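Local atomic coordinates of DNA repair and recombination protein RadB (Thermococcus kodakarensis, PDB entry 2CVH), a protein that is thought to take part in DNA repair and homologous recombination, binding DNA and hydrolysing ATP only very weakly, without promoting strand exchange. Residues F17-P28 with N146-V155; G173-R181 with V192-F200. All blocks are in the same frame, centred on the assembly; numbering follows the deposited sequence.

Contact 1 (F17-P28 with N146-V155)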
# COMPACT_ATOMS: atom_id res chain seq x y z
N PHE A 17 1.11 -7.03 7.54
CA PHE A 17 0.21 -7.22 6.43
C PHE A 17 -0.03 -8.71 6.20
O PHE A 17 0.86 -9.53 6.41
CB PHE A 17 0.78 -6.54 5.20
CG PHE A 17 0.77 -5.04 5.29
CD1 PHE A 17 -0.30 -4.31 4.80
CD2 PHE A 17 1.87 -4.35 5.82
CE1 PHE A 17 -0.28 -2.92 4.80
CE2 PHE A 17 1.91 -2.95 5.83
CZ PHE A 17 0.82 -2.23 5.32
N ALA A 18 -1.27 -9.03 5.81
CA ALA A 18 -1.72 -10.40 5.58
C ALA A 18 -1.42 -10.95 4.20
O ALA A 18 -1.70 -10.30 3.19
CB ALA A 18 -3.19 -10.50 5.84
N PRO A 19 -0.85 -12.16 4.14
CA PRO A 19 -0.53 -12.77 2.85
C PRO A 19 -1.78 -13.27 2.17
O PRO A 19 -2.73 -13.68 2.82
CB PRO A 19 0.40 -13.92 3.25
CG PRO A 19 -0.08 -14.31 4.59
CD PRO A 19 -0.35 -12.99 5.25
N GLY A 20 -1.80 -13.18 0.84
CA GLY A 20 -2.94 -13.68 0.10
C GLY A 20 -4.15 -12.80 0.10
O GLY A 20 -5.23 -13.28 -0.25
N VAL A 21 -4.01 -11.55 0.53
CA VAL A 21 -5.14 -10.61 0.54
C VAL A 21 -4.67 -9.23 0.12
O VAL A 21 -3.46 -8.96 0.06
CB VAL A 21 -5.86 -10.52 1.92
CG1 VAL A 21 -6.39 -11.90 2.35
CG2 VAL A 21 -4.96 -9.96 2.97
N LEU A 22 -5.62 -8.41 -0.33
CA LEU A 22 -5.32 -7.05 -0.72
C LEU A 22 -5.65 -6.15 0.46
O LEU A 22 -6.76 -6.20 0.99
CB LEU A 22 -6.13 -6.60 -1.92
CG LEU A 22 -6.04 -7.30 -3.28
CD1 LEU A 22 -6.35 -6.28 -4.35
CD2 LEU A 22 -4.68 -7.88 -3.53
N THR A 23 -4.64 -5.44 0.95
CA THR A 23 -4.83 -4.50 2.03
C THR A 23 -4.74 -3.13 1.38
O THR A 23 -3.79 -2.86 0.64
CB THR A 23 -3.75 -4.60 3.12
OG1 THR A 23 -3.78 -5.90 3.73
CG2 THR A 23 -4.00 -3.53 4.22
N GLN A 24 -5.80 -2.33 1.48
CA GLN A 24 -5.76 -0.98 0.95
C GLN A 24 -5.19 -0.11 2.07
O GLN A 24 -5.47 -0.34 3.26
CB GLN A 24 -7.15 -0.47 0.58
CG GLN A 24 -7.19 1.03 0.31
CD GLN A 24 -8.56 1.59 -0.03
OE1 GLN A 24 -8.68 2.49 -0.86
NE2 GLN A 24 -9.59 1.07 0.58
N VAL A 25 -4.30 0.80 1.72
CA VAL A 25 -3.75 1.73 2.71
C VAL A 25 -3.99 3.03 2.02
O VAL A 25 -3.46 3.26 0.95
CB VAL A 25 -2.24 1.54 2.99
CG1 VAL A 25 -1.77 2.59 4.00
CG2 VAL A 25 -1.98 0.17 3.57
N TYR A 26 -4.86 3.86 2.57
CA TYR A 26 -5.13 5.13 1.92
C TYR A 26 -5.03 6.33 2.88
O TYR A 26 -5.16 6.20 4.10
CB TYR A 26 -6.49 5.06 1.20
CG TYR A 26 -7.69 5.13 2.12
CD1 TYR A 26 -8.18 4.00 2.76
CD2 TYR A 26 -8.31 6.35 2.38
CE1 TYR A 26 -9.24 4.08 3.64
CE2 TYR A 26 -9.36 6.45 3.25
CZ TYR A 26 -9.82 5.32 3.88
OH TYR A 26 -10.85 5.44 4.76
N GLY A 27 -4.83 7.51 2.30
CA GLY A 27 -4.69 8.72 3.07
C GLY A 27 -4.08 9.79 2.19
O GLY A 27 -3.79 9.51 1.02
N PRO A 28 -3.90 11.03 2.69
CA PRO A 28 -3.32 12.14 1.93
C PRO A 28 -1.81 12.00 1.76
O PRO A 28 -1.19 11.08 2.30
CB PRO A 28 -3.69 13.35 2.78
CG PRO A 28 -3.58 12.81 4.16
CD PRO A 28 -4.23 11.44 4.06
N ASN A 146 0.93 -16.44 -2.06
CA ASN A 146 0.68 -16.24 -0.64
C ASN A 146 1.54 -15.12 -0.08
O ASN A 146 2.36 -15.34 0.81
CB ASN A 146 0.92 -17.50 0.18
CG ASN A 146 0.15 -17.46 1.48
OD1 ASN A 146 -0.78 -16.69 1.61
ND2 ASN A 146 0.51 -18.30 2.43
N ILE A 147 1.39 -13.94 -0.64
CA ILE A 147 2.13 -12.78 -0.17
C ILE A 147 1.13 -11.63 -0.17
O ILE A 147 0.06 -11.74 -0.78
CB ILE A 147 3.34 -12.40 -1.06
CG1 ILE A 147 2.90 -12.22 -2.51
CG2 ILE A 147 4.48 -13.41 -0.89
CD1 ILE A 147 4.00 -11.63 -3.41
N PRO A 148 1.44 -10.55 0.56
CA PRO A 148 0.53 -9.41 0.60
C PRO A 148 0.64 -8.53 -0.62
O PRO A 148 1.68 -8.50 -1.29
CB PRO A 148 1.00 -8.64 1.84
CG PRO A 148 1.75 -9.68 2.66
CD PRO A 148 2.49 -10.42 1.58
N VAL A 149 -0.48 -7.90 -0.96
CA VAL A 149 -0.53 -6.93 -2.03
C VAL A 149 -1.09 -5.66 -1.37
O VAL A 149 -2.23 -5.65 -0.91
CB VAL A 149 -1.44 -7.34 -3.18
CG1 VAL A 149 -1.47 -6.22 -4.21
CG2 VAL A 149 -0.91 -8.59 -3.86
N ILE A 150 -0.25 -4.64 -1.24
CA ILE A 150 -0.65 -3.36 -0.67
C ILE A 150 -1.10 -2.48 -1.81
O ILE A 150 -0.40 -2.33 -2.82
CB ILE A 150 0.51 -2.67 0.08
CG1 ILE A 150 0.90 -3.47 1.32
CG2 ILE A 150 0.10 -1.23 0.46
CD1 ILE A 150 2.26 -3.10 1.92
N VAL A 151 -2.30 -1.94 -1.66
CA VAL A 151 -2.88 -1.07 -2.66
C VAL A 151 -2.97 0.33 -2.01
O VAL A 151 -3.72 0.55 -1.06
CB VAL A 151 -4.28 -1.57 -3.08
CG1 VAL A 151 -4.94 -0.57 -3.96
CG2 VAL A 151 -4.17 -2.90 -3.82
N ILE A 152 -2.15 1.24 -2.49
CA ILE A 152 -2.11 2.58 -1.95
C ILE A 152 -3.01 3.50 -2.77
O ILE A 152 -3.04 3.41 -3.98
CB ILE A 152 -0.65 3.08 -1.90
CG1 ILE A 152 0.08 2.39 -0.76
CG2 ILE A 152 -0.58 4.61 -1.78
CD1 ILE A 152 1.60 2.59 -0.79
N ASN A 153 -3.81 4.32 -2.09
CA ASN A 153 -4.69 5.26 -2.78
C ASN A 153 -4.78 6.52 -1.93
O ASN A 153 -4.40 6.52 -0.76
CB ASN A 153 -6.11 4.67 -2.90
CG ASN A 153 -6.12 3.27 -3.48
OD1 ASN A 153 -6.07 3.09 -4.69
ND2 ASN A 153 -6.18 2.26 -2.61
N GLN A 154 -5.31 7.59 -2.51
CA GLN A 154 -5.51 8.83 -1.76
C GLN A 154 -6.89 8.77 -1.08
O GLN A 154 -7.83 8.12 -1.56
CB GLN A 154 -5.44 10.03 -2.70
CG GLN A 154 -4.11 10.21 -3.39
CD GLN A 154 -2.97 10.41 -2.41
OE1 GLN A 154 -1.94 9.74 -2.50
NE2 GLN A 154 -3.13 11.34 -1.48
N VAL A 155 -7.02 9.49 0.04
CA VAL A 155 -8.26 9.53 0.82
C VAL A 155 -9.42 10.34 0.18
O VAL A 155 -9.24 10.98 -0.86
CB VAL A 155 -7.94 10.11 2.24
CG1 VAL A 155 -7.55 11.59 2.14
CG2 VAL A 155 -9.11 9.89 3.21

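Contact 2 (G173-R181 with V192-F200)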
# COMPACT_ATOMS: atom_id res chain seq x y z
N GLY A 173 -14.30 -2.12 -3.14
CA GLY A 173 -13.92 -1.92 -1.76
C GLY A 173 -13.67 -3.29 -1.16
O GLY A 173 -12.57 -3.56 -0.68
N TYR A 174 -14.67 -4.17 -1.22
CA TYR A 174 -14.54 -5.51 -0.66
C TYR A 174 -13.50 -6.35 -1.39
O TYR A 174 -13.23 -7.50 -1.00
CB TYR A 174 -15.90 -6.22 -0.59
CG TYR A 174 -16.82 -5.66 0.49
CD1 TYR A 174 -17.84 -4.76 0.17
CD2 TYR A 174 -16.63 -5.99 1.84
CE1 TYR A 174 -18.65 -4.20 1.16
CE2 TYR A 174 -17.43 -5.44 2.83
CZ TYR A 174 -18.44 -4.54 2.49
OH TYR A 174 -19.23 -3.99 3.45
N ARG A 175 -12.91 -5.78 -2.44
CA ARG A 175 -11.85 -6.43 -3.19
C ARG A 175 -10.66 -6.49 -2.22
O ARG A 175 -9.82 -7.40 -2.29
CB ARG A 175 -11.46 -5.60 -4.41
CG ARG A 175 -11.55 -6.34 -5.73
CD ARG A 175 -12.99 -6.53 -6.17
NE ARG A 175 -13.12 -7.26 -7.43
CZ ARG A 175 -13.96 -6.92 -8.41
NH1 ARG A 175 -14.75 -5.85 -8.27
NH2 ARG A 175 -14.02 -7.65 -9.51
N CYS A 176 -10.61 -5.50 -1.34
CA CYS A 176 -9.57 -5.39 -0.34
C CYS A 176 -10.16 -5.82 0.98
O CYS A 176 -11.07 -5.19 1.50
CB CYS A 176 -9.04 -3.95 -0.26
SG CYS A 176 -8.25 -3.38 -1.81
N LYS A 177 -9.70 -6.96 1.47
CA LYS A 177 -10.18 -7.52 2.73
C LYS A 177 -9.79 -6.69 3.93
O LYS A 177 -10.52 -6.62 4.92
CB LYS A 177 -9.68 -8.95 2.89
CG LYS A 177 -10.74 -10.04 2.63
CD LYS A 177 -11.50 -9.78 1.34
CE LYS A 177 -12.55 -10.82 1.08
NZ LYS A 177 -13.32 -10.38 -0.12
N ASP A 178 -8.60 -6.10 3.87
CA ASP A 178 -8.10 -5.27 4.95
C ASP A 178 -7.97 -3.85 4.44
O ASP A 178 -7.59 -3.63 3.28
CB ASP A 178 -6.75 -5.79 5.45
CG ASP A 178 -6.82 -7.21 5.97
OD1 ASP A 178 -7.95 -7.69 6.18
OD2 ASP A 178 -5.75 -7.82 6.19
N ILE A 179 -8.34 -2.88 5.28
CA ILE A 179 -8.28 -1.48 4.89
C ILE A 179 -7.78 -0.66 6.06
O ILE A 179 -8.31 -0.74 7.18
CB ILE A 179 -9.68 -0.95 4.45
CG1 ILE A 179 -10.25 -1.80 3.31
CG2 ILE A 179 -9.58 0.52 4.02
CD1 ILE A 179 -11.44 -1.17 2.59
N LEU A 180 -6.73 0.12 5.80
CA LEU A 180 -6.13 0.98 6.80
C LEU A 180 -6.21 2.43 6.31
O LEU A 180 -5.83 2.74 5.16
CB LEU A 180 -4.67 0.63 7.00
CG LEU A 180 -4.17 -0.29 8.10
CD1 LEU A 180 -2.66 -0.41 7.95
CD2 LEU A 180 -4.52 0.27 9.45
N ARG A 181 -6.71 3.32 7.17
CA ARG A 181 -6.80 4.73 6.81
C ARG A 181 -5.69 5.42 7.62
O ARG A 181 -5.51 5.11 8.81
CB ARG A 181 -8.15 5.33 7.21
CG ARG A 181 -8.36 6.75 6.71
CD ARG A 181 -9.65 7.39 7.26
NE ARG A 181 -9.52 7.84 8.64
CZ ARG A 181 -10.38 7.56 9.62
NH1 ARG A 181 -11.46 6.82 9.38
NH2 ARG A 181 -10.17 8.04 10.85
N VAL A 192 -1.83 8.65 12.68
CA VAL A 192 -2.60 7.58 13.30
C VAL A 192 -3.20 6.74 12.18
O VAL A 192 -3.61 7.27 11.14
CB VAL A 192 -3.72 8.13 14.25
CG1 VAL A 192 -4.74 8.94 13.44
CG2 VAL A 192 -4.40 6.97 15.07
N ALA A 193 -3.17 5.43 12.33
CA ALA A 193 -3.77 4.56 11.33
C ALA A 193 -5.08 3.98 11.95
O ALA A 193 -5.13 3.67 13.13
CB ALA A 193 -2.81 3.41 10.96
N VAL A 194 -6.13 3.89 11.16
CA VAL A 194 -7.36 3.32 11.65
C VAL A 194 -7.67 2.10 10.79
O VAL A 194 -7.65 2.18 9.55
CB VAL A 194 -8.53 4.32 11.56
CG1 VAL A 194 -9.82 3.69 12.10
CG2 VAL A 194 -8.21 5.58 12.35
N LEU A 195 -7.85 0.97 11.46
CA LEU A 195 -8.19 -0.31 10.82
C LEU A 195 -9.69 -0.30 10.56
O LEU A 195 -10.48 -0.68 11.42
CB LEU A 195 -7.85 -1.47 11.74
CG LEU A 195 -7.90 -2.85 11.11
CD1 LEU A 195 -7.01 -2.91 9.86
CD2 LEU A 195 -7.47 -3.86 12.11
N GLU A 196 -10.07 0.17 9.38
CA GLU A 196 -11.47 0.27 9.01
C GLU A 196 -12.09 -1.04 8.61
O GLU A 196 -13.31 -1.23 8.68
CB GLU A 196 -11.63 1.25 7.87
CG GLU A 196 -11.00 2.55 8.20
CD GLU A 196 -11.50 3.60 7.30
OE1 GLU A 196 -11.48 3.38 6.07
OE2 GLU A 196 -11.94 4.64 7.83
N ARG A 197 -11.25 -1.96 8.16
CA ARG A 197 -11.76 -3.22 7.73
C ARG A 197 -10.68 -4.25 7.84
O ARG A 197 -9.51 -4.00 7.49
CB ARG A 197 -12.25 -3.10 6.28
CG ARG A 197 -12.87 -4.38 5.75
CD ARG A 197 -14.07 -4.06 4.90
NE ARG A 197 -13.75 -3.82 3.51
CZ ARG A 197 -14.46 -3.05 2.70
NH1 ARG A 197 -15.54 -2.41 3.13
NH2 ARG A 197 -14.11 -2.95 1.43
N HIS A 198 -11.04 -5.38 8.42
CA HIS A 198 -10.09 -6.44 8.55
C HIS A 198 -10.87 -7.71 8.70
O HIS A 198 -12.03 -7.70 9.11
CB HIS A 198 -9.19 -6.25 9.75
CG HIS A 198 -7.91 -7.03 9.67
ND1 HIS A 198 -7.76 -8.29 10.21
CD2 HIS A 198 -6.72 -6.71 9.11
CE1 HIS A 198 -6.53 -8.72 9.99
NE2 HIS A 198 -5.88 -7.78 9.33
N ARG A 199 -10.19 -8.80 8.42
CA ARG A 199 -10.82 -10.10 8.46
C ARG A 199 -11.03 -10.69 9.84
O ARG A 199 -11.99 -11.43 10.04
CB ARG A 199 -10.03 -11.05 7.56
CG ARG A 199 -10.07 -10.63 6.09
CD ARG A 199 -8.69 -10.39 5.54
NE ARG A 199 -7.80 -11.52 5.79
CZ ARG A 199 -6.74 -11.47 6.58
NH1 ARG A 199 -6.43 -10.34 7.20
NH2 ARG A 199 -6.01 -12.56 6.76
N PHE A 200 -10.13 -10.41 10.77
CA PHE A 200 -10.28 -10.98 12.10
C PHE A 200 -9.95 -10.02 13.23
O PHE A 200 -10.42 -10.20 14.35
CB PHE A 200 -9.46 -12.28 12.22
CG PHE A 200 -7.96 -12.06 12.22
CD1 PHE A 200 -7.27 -11.90 13.43
CD2 PHE A 200 -7.25 -11.98 11.03
CE1 PHE A 200 -5.89 -11.65 13.44
CE2 PHE A 200 -5.86 -11.74 11.03
CZ PHE A 200 -5.19 -11.57 12.24

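Contact 1 (F17-P28 with N146-V155)
Leu22 to Tyr26 pairs in parallel with Val149 to Asn153 in the interior of the RecA-like sheet, where strand 22-26 runs into Gly27 and Pro28, the start of the predicted ATP-binding P-loop. The backbone bonds alternate between the strands: Val151 N donates to Thr23 O at 2.9 Å, Val25 N to Val151 O at 2.9 Å, and Gly27 N carries the pattern on to Asn153 O. Ahead of the strands Gly20, whose positive phi suits a glycine in this type II turn, gives its N-H to Ile147 O from above the carbonyl plane.

Apolar side chains pack on both faces. On the face of Val25 and Ile150, the Phe17 ring receives Ile150 CD1 in a CH-pi contact, 3.7 Å from its centroid and 8° off the normal; with CG1 anti to the carbonyl carbon (chi1 -67°), Ile150 reaches across to that ring, which also meets helix 33-44. On the face of Leu22 and Val149, Leu22 CD2 presses tightly on Val149 CB at 3.3 Å, both residues touching Leu138 of helix 128-145.

Several polar side chains lie toward the P-loop end. Gln154 OE1 accepts a hydrogen bond from Lys33 NZ, which also bonds Gly27 O. Tyr26, hydroxyl bonded to Glu196, has Val155 at its ring edge. The amides of Gln24 and Asn153 stand 84° apart, with OE1 of Gln24 3.1 Å from ND2 of Asn153.

Contact 2 (G173-R181 with V192-F200)
Arg197 runs beside Ile179 and then along the loop that leads into it. Its CB rests 3.8 Å from Ile179 CG1, and its CG lies 3.4 Å from Lys177 O. The chain then bends at chi2 and again at chi3 (88°), swinging the guanidinium between two partners. NE is buried with no hydrogen-bond partner in the model. CZ lies over the Tyr174 ring, 4.0 Å from its centroid with the planes 9° apart, a cation-pi stack, though Tyr174 is poorly ordered; Ile179 CD1 covers the opposite guanidinium face. NH1 sits above the ring, nearest CE2. A long, flat-ended cation suits this place, its alkyl part matching isoleucine and its head matching the aromatic face.

Strands 178-184 and 190-197 form a beta hairpin interrupted by a classic bulge: Glu196 and Arg197 both face Ile179, and both their N atoms bond weakly to Ile179 O. Beyond it, Arg181 N donates to Val194 O at 2.8 Å and Val194 N to Arg181 O at 2.7 Å.

Glu196 OE2 forms a hydrogen-bonded salt bridge with Arg181 NH1 at 2.7 Å, met on its anti side with the planes 82° apart, while Glu196 OE1 is hydrogen-bonded to Tyr26 OH. The Asp178 carboxylate lies nearly flat over the His198 ring and forms a salt bridge from OD2 to Arg199 NH1 at 2.8 Å. Replacing His198 by an alanine is likely to take away the flat surface under the Asp178 carboxylate and leave the N-H groups of Phe200 and Arg201 without their shared acceptor. That acceptor is ND1 of His198, which Phe200 N meets in an almost straight bond of 3.2 Å.

Strands 22-26 and 178-184 are neighbours in one sheet, so contact 1 and contact 2 lie side by side, their centres about 8 Å apart. Gln24 N and Asp178 O join them through the backbone, and one side-chain bond links strand 22-26 to the bulge. Contact 1 is the deeper, about 4 Å from the chain centre: parallel strands between helices 33-44 and 128-145, dominated by aliphatic packing, with several polar groups toward the P-loop end. Contact 2, about 11 Å out, belongs to the antiparallel part. It too is largely buried, with Tyr174, Lys177 and Arg199 at its exposed edge, yet arginines paired with carboxylates and a histidine under Asp178 replace much of the aliphatic packing.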